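Local coordinates for homocitrate synthase (Sulfolobus acidocaldarius, PDB 6KTQ), which catalyses the aldol-type condensation of acetyl-CoA with 2-oxoglutarate to give homocitrate, the first step of lysine biosynthesis by the alpha-aminoadipate pathway, at residues T39-E44 and M70-H75; E101-S106 and R123-Y128. All blocks are in the same frame, centred on the assembly; numbering follows the deposited sequence.

Contact 1: T39-E44 and M70-H75. With AKG (2-oxoglutaric acid), chain D.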
loop_
_atom_site.group_PDB
_atom_site.type_symbol
_atom_site.label_atom_id
_atom_site.label_comp_id
_atom_site.label_asym_id
_atom_site.label_seq_id
_atom_site.Cartn_x
_atom_site.Cartn_y
_atom_site.Cartn_z
ATOM N N THR A 39 12.641 -26.983 4.978
ATOM C CA THR A 39 13.640 -27.949 4.488
ATOM C C THR A 39 13.340 -29.335 5.079
ATOM O O THR A 39 13.406 -30.335 4.383
ATOM C CB THR A 39 15.069 -27.491 4.828
ATOM O OG1 THR A 39 15.320 -26.220 4.214
ATOM C CG2 THR A 39 16.118 -28.462 4.312
ATOM N N LEU A 40 12.923 -29.360 6.342
ATOM C CA LEU A 40 12.686 -30.604 7.058
ATOM C C LEU A 40 11.301 -31.183 6.865
ATOM O O LEU A 40 11.037 -32.288 7.321
ATOM C CB LEU A 40 12.931 -30.373 8.541
ATOM C CG LEU A 40 14.324 -30.525 9.131
ATOM C CD1 LEU A 40 15.470 -30.657 8.157
ATOM C CD2 LEU A 40 14.613 -29.515 10.233
ATOM N N ARG A 41 10.411 -30.472 6.189
ATOM C CA ARG A 41 9.118 -31.027 5.856
ATOM C C ARG A 41 8.978 -31.049 4.324
ATOM O O ARG A 41 9.210 -32.096 3.688
ATOM C CB ARG A 41 8.006 -30.231 6.553
ATOM C CG ARG A 41 6.660 -30.933 6.634
ATOM C CD ARG A 41 5.863 -30.910 5.351
ATOM N NE ARG A 41 5.557 -29.544 4.929
ATOM C CZ ARG A 41 5.094 -29.209 3.723
ATOM N NH1 ARG A 41 4.847 -27.942 3.463
ATOM N NH2 ARG A 41 4.874 -30.119 2.770
ATOM N N GLU A 42 8.615 -29.911 3.724
ATOM C CA GLU A 42 8.575 -29.800 2.265
ATOM C C GLU A 42 9.877 -30.346 1.639
ATOM O O GLU A 42 9.825 -31.103 0.657
ATOM C CB GLU A 42 8.348 -28.352 1.840
ATOM C CG GLU A 42 8.313 -28.116 0.321
ATOM C CD GLU A 42 7.061 -28.662 -0.343
ATOM O OE1 GLU A 42 5.954 -28.392 0.172
ATOM O OE2 GLU A 42 7.160 -29.335 -1.401
ATOM N N GLY A 43 11.020 -29.967 2.199
ATOM C CA GLY A 43 12.304 -30.314 1.602
ATOM C C GLY A 43 12.561 -31.823 1.530
ATOM O O GLY A 43 13.182 -32.321 0.581
ATOM N N GLU A 44 12.114 -32.547 2.554
ATOM C CA GLU A 44 12.248 -34.010 2.553
ATOM C C GLU A 44 11.213 -34.685 1.639
ATOM O O GLU A 44 11.223 -35.896 1.504
ATOM C CB GLU A 44 12.171 -34.571 3.979
ATOM C CG GLU A 44 13.077 -35.752 4.186
ATOM C CD GLU A 44 12.901 -36.445 5.528
ATOM O OE1 GLU A 44 11.949 -36.132 6.295
ATOM O OE2 GLU A 44 13.732 -37.320 5.826
ATOM N N MET A 70 10.449 -19.484 12.064
ATOM C CA MET A 70 9.746 -20.737 12.268
ATOM C C MET A 70 10.423 -21.884 11.531
ATOM O O MET A 70 10.845 -21.718 10.390
ATOM C CB MET A 70 8.299 -20.619 11.780
ATOM C CG MET A 70 7.424 -19.608 12.503
ATOM S SD MET A 70 5.796 -19.587 11.754
ATOM C CE MET A 70 5.102 -18.126 12.531
ATOM N N ILE A 71 10.523 -23.033 12.203
ATOM C CA ILE A 71 10.967 -24.261 11.580
ATOM C C ILE A 71 9.826 -25.267 11.538
ATOM O O ILE A 71 9.327 -25.692 12.577
ATOM C CB ILE A 71 12.129 -24.895 12.337
ATOM C CG1 ILE A 71 13.353 -23.975 12.327
ATOM C CG2 ILE A 71 12.462 -26.264 11.732
ATOM C CD1 ILE A 71 14.396 -24.358 13.363
ATOM N N GLU A 72 9.411 -25.636 10.332
ATOM C CA GLU A 72 8.509 -26.765 10.113
ATOM C C GLU A 72 9.373 -28.062 10.118
ATOM O O GLU A 72 10.095 -28.394 9.154
ATOM C CB GLU A 72 7.736 -26.562 8.810
ATOM C CG GLU A 72 6.317 -27.064 8.846
ATOM C CD GLU A 72 5.494 -26.565 7.683
ATOM O OE1 GLU A 72 5.641 -27.104 6.558
ATOM O OE2 GLU A 72 4.689 -25.648 7.887
ATOM N N ALA A 73 9.309 -28.771 11.229
ATOM C CA ALA A 73 10.229 -29.867 11.528
ATOM C C ALA A 73 9.798 -31.224 10.952
ATOM O O ALA A 73 10.579 -32.198 10.974
ATOM C CB ALA A 73 10.384 -29.979 13.041
ATOM N N GLY A 74 8.556 -31.298 10.477
ATOM C CA GLY A 74 8.042 -32.482 9.819
ATOM C C GLY A 74 6.612 -32.779 10.172
ATOM O O GLY A 74 5.974 -32.064 10.963
ATOM N N HIS A 75 6.117 -33.857 9.571
ATOM C CA HIS A 75 4.779 -34.390 9.771
ATOM C C HIS A 75 4.930 -35.703 10.556
ATOM O O HIS A 75 5.272 -36.747 9.971
ATOM C CB HIS A 75 4.183 -34.674 8.416
ATOM C CG HIS A 75 2.794 -35.200 8.464
ATOM N ND1 HIS A 75 2.073 -35.467 7.322
ATOM C CD2 HIS A 75 1.996 -35.531 9.509
ATOM C CE1 HIS A 75 0.884 -35.936 7.665
ATOM N NE2 HIS A 75 0.817 -35.991 8.984
HETATM C C1 AKG D . 1.247 -27.539 -0.496
HETATM O O1 AKG D . 1.894 -27.131 -1.478
HETATM O O2 AKG D . 0.001 -27.647 -0.569
HETATM C C2 AKG D . 1.975 -27.896 0.739
HETATM O O5 AKG D . 3.049 -28.511 0.677
HETATM C C3 AKG D . 1.420 -27.457 2.090
HETATM C C4 AKG D . 1.996 -26.065 2.365
HETATM C C5 AKG D . 1.738 -25.470 3.743
HETATM O O3 AKG D . 1.680 -24.206 3.804
HETATM O O4 AKG D . 1.576 -26.230 4.750
HETATM O O HOH W 1 12.559 -27.197 8.246
HETATM O O HOH W 2 5.661 -25.700 4.600
#
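The 2-oxoglutarate and metal site of this DRE-TIM barrel is built in part where Arg-41, in the loop after strand 31-37, meets Glu-72 on strand 70-74. The two side chains run alongside each other in the same direction and join in a salt bridge. Arg-41 NE donates to Glu-72 OE1 over 2.9 Å with a nearly straight N-H···O angle of 164°; OE1 lies in the guanidinium plane but is approached on its anti side, 27° out of the carboxylate plane. NH1 adds a weak bond to the same oxygen, while the other carboxylate oxygen, OE2, is bridged to Arg-165.

Bends at chi2 (-78°) and chi3 of Arg-41 turn its head toward the ligand, where NH2 donates to O5, the keto oxygen of 2-oxoglutarate, at 3.2 Å. Glu-42 approaches O5 as well, its OE1 being 3.0 Å from that atom; together with His-227 and His-229, Glu-42 also binds the zinc ion. Its CB sits 3.8 Å above the centre of the guanidinium, flanking one face. A leucine in place of Arg-41 would probably leave Glu-72 OE1 without its charged mate and the keto oxygen without this donor.

Nearer the backbone, Arg-41 CG rests on Gly-74 CA at 3.8 Å, and Leu-40 CD2 reaches Ile-71 CG2 at 4.2 Å. Leu-40 itself is packed against helix 53-66. The main chains are joined through a water molecule that accepts from Leu-40 N at 2.9 Å and donates to Glu-72 O.

Contact 2: E101-S106 and R123-Y128. With COA (coenzyme A), chain E.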
loop_
_atom_site.group_PDB
_atom_site.type_symbol
_atom_site.label_atom_id
_atom_site.label_comp_id
_atom_site.label_asym_id
_atom_site.label_seq_id
_atom_site.Cartn_x
_atom_site.Cartn_y
_atom_site.Cartn_z
ATOM N N GLU A 101 10.329 -21.021 16.404
ATOM C CA GLU A 101 9.057 -21.672 16.667
ATOM C C GLU A 101 9.012 -22.985 15.887
ATOM O O GLU A 101 9.252 -23.014 14.683
ATOM C CB GLU A 101 7.904 -20.769 16.240
ATOM C CG GLU A 101 6.512 -21.368 16.397
ATOM C CD GLU A 101 5.417 -20.398 16.037
ATOM O OE1 GLU A 101 5.643 -19.172 16.105
ATOM O OE2 GLU A 101 4.314 -20.860 15.687
ATOM N N ILE A 102 8.654 -24.057 16.572
ATOM C CA ILE A 102 8.586 -25.384 15.971
ATOM C C ILE A 102 7.174 -25.739 15.554
ATOM O O ILE A 102 6.242 -25.782 16.380
ATOM C CB ILE A 102 9.136 -26.467 16.914
ATOM C CG1 ILE A 102 10.497 -26.063 17.486
ATOM C CG2 ILE A 102 9.219 -27.817 16.186
ATOM C CD1 ILE A 102 11.585 -25.762 16.456
ATOM N N VAL A 103 7.017 -25.981 14.257
ATOM C CA VAL A 103 5.748 -26.318 13.658
ATOM C C VAL A 103 5.719 -27.795 13.239
ATOM O O VAL A 103 6.663 -28.288 12.617
ATOM C CB VAL A 103 5.472 -25.451 12.427
ATOM C CG1 VAL A 103 4.068 -25.715 11.898
ATOM C CG2 VAL A 103 5.718 -23.967 12.747
ATOM N N ALA A 104 4.638 -28.476 13.599
ATOM C CA ALA A 104 4.378 -29.847 13.179
ATOM C C ALA A 104 3.205 -29.858 12.213
ATOM O O ALA A 104 2.170 -29.196 12.424
ATOM C CB ALA A 104 4.073 -30.729 14.379
ATOM N N HIS A 105 3.360 -30.647 11.163
ATOM C CA HIS A 105 2.362 -30.758 10.136
ATOM C C HIS A 105 1.334 -31.803 10.556
ATOM O O HIS A 105 1.647 -32.724 11.340
ATOM C CB HIS A 105 3.068 -31.170 8.841
ATOM C CG HIS A 105 2.629 -30.412 7.628
ATOM N ND1 HIS A 105 2.458 -31.014 6.403
ATOM C CD2 HIS A 105 2.350 -29.104 7.445
ATOM C CE1 HIS A 105 2.076 -30.114 5.519
ATOM N NE2 HIS A 105 1.997 -28.944 6.128
ATOM N N SER A 106 0.121 -31.697 10.010
ATOM C CA SER A 106 -0.971 -32.598 10.359
ATOM C C SER A 106 -2.059 -32.654 9.287
ATOM O O SER A 106 -2.447 -31.628 8.731
ATOM C CB SER A 106 -1.593 -32.118 11.668
ATOM O OG SER A 106 -2.552 -33.016 12.180
ATOM N N ARG A 123 3.348 -25.178 17.375
ATOM C CA ARG A 123 2.260 -24.921 16.452
ATOM C C ARG A 123 1.967 -26.166 15.660
ATOM O O ARG A 123 2.900 -26.913 15.308
ATOM C CB ARG A 123 2.619 -23.780 15.488
ATOM C CG ARG A 123 1.583 -23.560 14.388
ATOM C CD ARG A 123 1.886 -22.340 13.516
ATOM N NE ARG A 123 1.925 -21.113 14.313
ATOM C CZ ARG A 123 0.868 -20.374 14.631
ATOM N NH1 ARG A 123 -0.342 -20.654 14.189
ATOM N NH2 ARG A 123 1.051 -19.308 15.370
ATOM N N ILE A 124 0.686 -26.378 15.375
ATOM C CA ILE A 124 0.221 -27.501 14.563
ATOM C C ILE A 124 -0.372 -26.915 13.290
ATOM O O ILE A 124 -1.233 -26.057 13.352
ATOM C CB ILE A 124 -0.813 -28.383 15.324
ATOM C CG1 ILE A 124 -0.119 -29.141 16.479
ATOM C CG2 ILE A 124 -1.502 -29.359 14.383
ATOM C CD1 ILE A 124 -1.048 -29.941 17.384
ATOM N N ALA A 125 0.134 -27.351 12.137
ATOM C CA ALA A 125 -0.345 -26.886 10.833
ATOM C C ALA A 125 -1.194 -27.939 10.189
ATOM O O ALA A 125 -0.676 -28.954 9.705
ATOM C CB ALA A 125 0.822 -26.540 9.921
ATOM N N ILE A 126 -2.501 -27.714 10.192
ATOM C CA ILE A 126 -3.433 -28.647 9.583
ATOM C C ILE A 126 -3.668 -28.211 8.167
ATOM O O ILE A 126 -4.007 -27.048 7.920
ATOM C CB ILE A 126 -4.783 -28.700 10.321
ATOM C CG1 ILE A 126 -4.595 -29.234 11.750
ATOM C CG2 ILE A 126 -5.743 -29.578 9.549
ATOM C CD1 ILE A 126 -5.815 -29.057 12.632
ATOM N N PHE A 127 -3.484 -29.143 7.243
ATOM C CA PHE A 127 -3.691 -28.866 5.830
ATOM C C PHE A 127 -4.920 -29.558 5.283
ATOM O O PHE A 127 -5.298 -30.615 5.760
ATOM C CB PHE A 127 -2.434 -29.227 5.004
ATOM C CG PHE A 127 -2.005 -30.666 5.108
ATOM C CD1 PHE A 127 -1.114 -31.073 6.105
ATOM C CD2 PHE A 127 -2.443 -31.596 4.176
ATOM C CE1 PHE A 127 -0.704 -32.393 6.189
ATOM C CE2 PHE A 127 -2.037 -32.913 4.243
ATOM C CZ PHE A 127 -1.178 -33.317 5.248
ATOM N N TYR A 128 -5.560 -28.935 4.298
ATOM C CA TYR A 128 -6.644 -29.566 3.561
ATOM C C TYR A 128 -6.742 -28.903 2.212
ATOM O O TYR A 128 -6.514 -27.700 2.081
ATOM C CB TYR A 128 -7.981 -29.425 4.320
ATOM C CG TYR A 128 -8.999 -30.523 4.079
ATOM C CD1 TYR A 128 -9.011 -31.680 4.866
ATOM C CD2 TYR A 128 -9.980 -30.392 3.100
ATOM C CE1 TYR A 128 -9.963 -32.690 4.648
ATOM C CE2 TYR A 128 -10.927 -31.390 2.874
ATOM C CZ TYR A 128 -10.917 -32.527 3.647
ATOM O OH TYR A 128 -11.848 -33.504 3.400
HETATM N N1A COA E . -6.880 -34.555 5.792
HETATM C C2A COA E . -7.443 -35.784 5.953
HETATM N N3A COA E . -7.212 -36.833 5.109
HETATM C C4A COA E . -6.417 -36.694 4.031
HETATM C C5A COA E . -5.769 -35.401 3.795
HETATM C C6A COA E . -6.059 -34.310 4.747
HETATM N N6A COA E . -5.488 -33.105 4.556
HETATM N N7A COA E . -5.026 -35.541 2.681
HETATM C C8A COA E . -5.190 -36.819 2.228
HETATM N N9A COA E . -6.025 -37.486 3.033
HETATM C C1B COA E . -6.377 -38.912 2.961
HETATM C C2B COA E . -6.929 -39.391 1.646
HETATM O O2B COA E . -8.305 -39.107 1.477
HETATM C C3B COA E . -6.656 -40.870 1.802
HETATM O O3B COA E . -7.490 -41.509 2.743
HETATM P P3B COA E . -7.995 -43.002 2.454
HETATM O O7A COA E . -9.235 -43.018 3.270
HETATM O O8A COA E . -6.845 -43.845 2.964
HETATM O O9A COA E . -8.206 -43.098 0.980
HETATM C C4B COA E . -5.260 -40.901 2.366
HETATM O O4B COA E . -5.166 -39.679 3.139
HETATM C C5B COA E . -4.478 -41.075 1.071
HETATM O O5B COA E . -3.151 -41.367 1.210
HETATM P P1A COA E . -2.365 -42.753 1.422
HETATM O O1A COA E . -1.063 -42.046 1.327
HETATM O O2A COA E . -2.699 -43.870 0.470
HETATM O O3A COA E . -2.821 -43.099 2.928
HETATM P P2A COA E . -2.015 -43.898 4.030
HETATM O O4A COA E . -1.496 -45.182 3.438
HETATM O O5A COA E . -2.860 -43.886 5.274
HETATM O O6A COA E . -0.777 -42.962 4.399
HETATM C CBP COA E . 0.362 -40.982 5.185
HETATM C CCP COA E . -0.995 -41.640 4.916
HETATM C CDP COA E . 0.182 -39.548 5.708
HETATM C CEP COA E . 1.102 -41.802 6.250
HETATM C CAP COA E . 1.151 -41.033 3.873
HETATM O OAP COA E . 0.413 -40.519 2.756
HETATM C C9P COA E . 2.426 -40.264 3.988
HETATM O O9P COA E . 3.307 -40.697 4.695
HETATM N N8P COA E . 2.481 -39.124 3.294
HETATM C C7P COA E . 3.630 -38.238 3.270
HETATM C C6P COA E . 3.252 -36.856 3.822
HETATM C C5P COA E . 2.280 -36.178 2.876
HETATM O O5P COA E . 1.650 -36.852 2.049
HETATM N N4P COA E . 2.141 -34.851 3.007
HETATM C C3P COA E . 1.157 -34.133 2.197
HETATM C C2P COA E . 1.299 -32.622 2.216
HETATM S S1P COA E . -0.167 -31.990 1.342
HETATM O O HOH W 3 3.176 -17.854 16.029
#
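The rings of His-105 and Phe-127 form an offset stack, with centroids 4.6 Å apart and planes inclined by 23°. Phe-127 CD1 lies 3.4 Å above one face of the imidazole, toward its rim, while C2P of coenzyme A comes to the imidazole edge. The same C2P also stands over a face of the phenyl ring, so both rings border the thiol end of the bound cofactor. Phe-127 CG sits between its own backbone N and carbonyl carbon (chi1 59°), which brings the ring over toward strand 101-106 and His-105. The imidazole is tied to the other substrate too: NE2 hydrogen-bonds O4 of 2-oxoglutarate. At the adenine end of coenzyme A, N6A donates to Phe-127 O over 2.8 Å.

A third flat group, the guanidinium of Arg-123, takes Glu-101 OE2 at its edge. Arg-123 NE donates to Glu-101 OE2 at 2.8 Å in a salt bridge. A water joins NH2 to Glu-101 OE1, and Asp-192 pairs with NH1.

Between these ends runs a parallel ladder. Ala-104 N donates to Arg-123 O at 2.9 Å and Ala-125 N to Ala-104 O at 2.8 Å; Phe-127 N reaches Ser-106 O at 3.1 Å, whereas the bond from Ser-106 N to Ala-125 O is weak. Val-103 CG1 meets Ala-125 CB on the face that also carries His-105. Ser-106 and Ile-126, on the other face, pack against helix 110-118, the crossover of this beta-alpha-beta unit, and the strand pair is flanked by strands 70-74 and 163-169.

Contact 1 and contact 2 lie about 10 Å apart, centre to centre, and contact 1 is complete in the sequence before residue 101, where contact 2 starts. They belong to one barrel sheet: strand 70-74 is the immediate parallel neighbour of strand 101-106, and Ile-71 N to Glu-101 O, at 2.8 Å, is probably one of the hydrogen bonds between them. At the C-terminal ends of these strands the contacts meet again, with Arg-41 CD packed 3.6 Å from His-105 ND1. Each serves both ligands: Arg-41, Glu-42 and His-105 at 2-oxoglutarate, His-75, Phe-127 and Tyr-128 at coenzyme A, consistent with the place where acetyl-CoA would meet its partner.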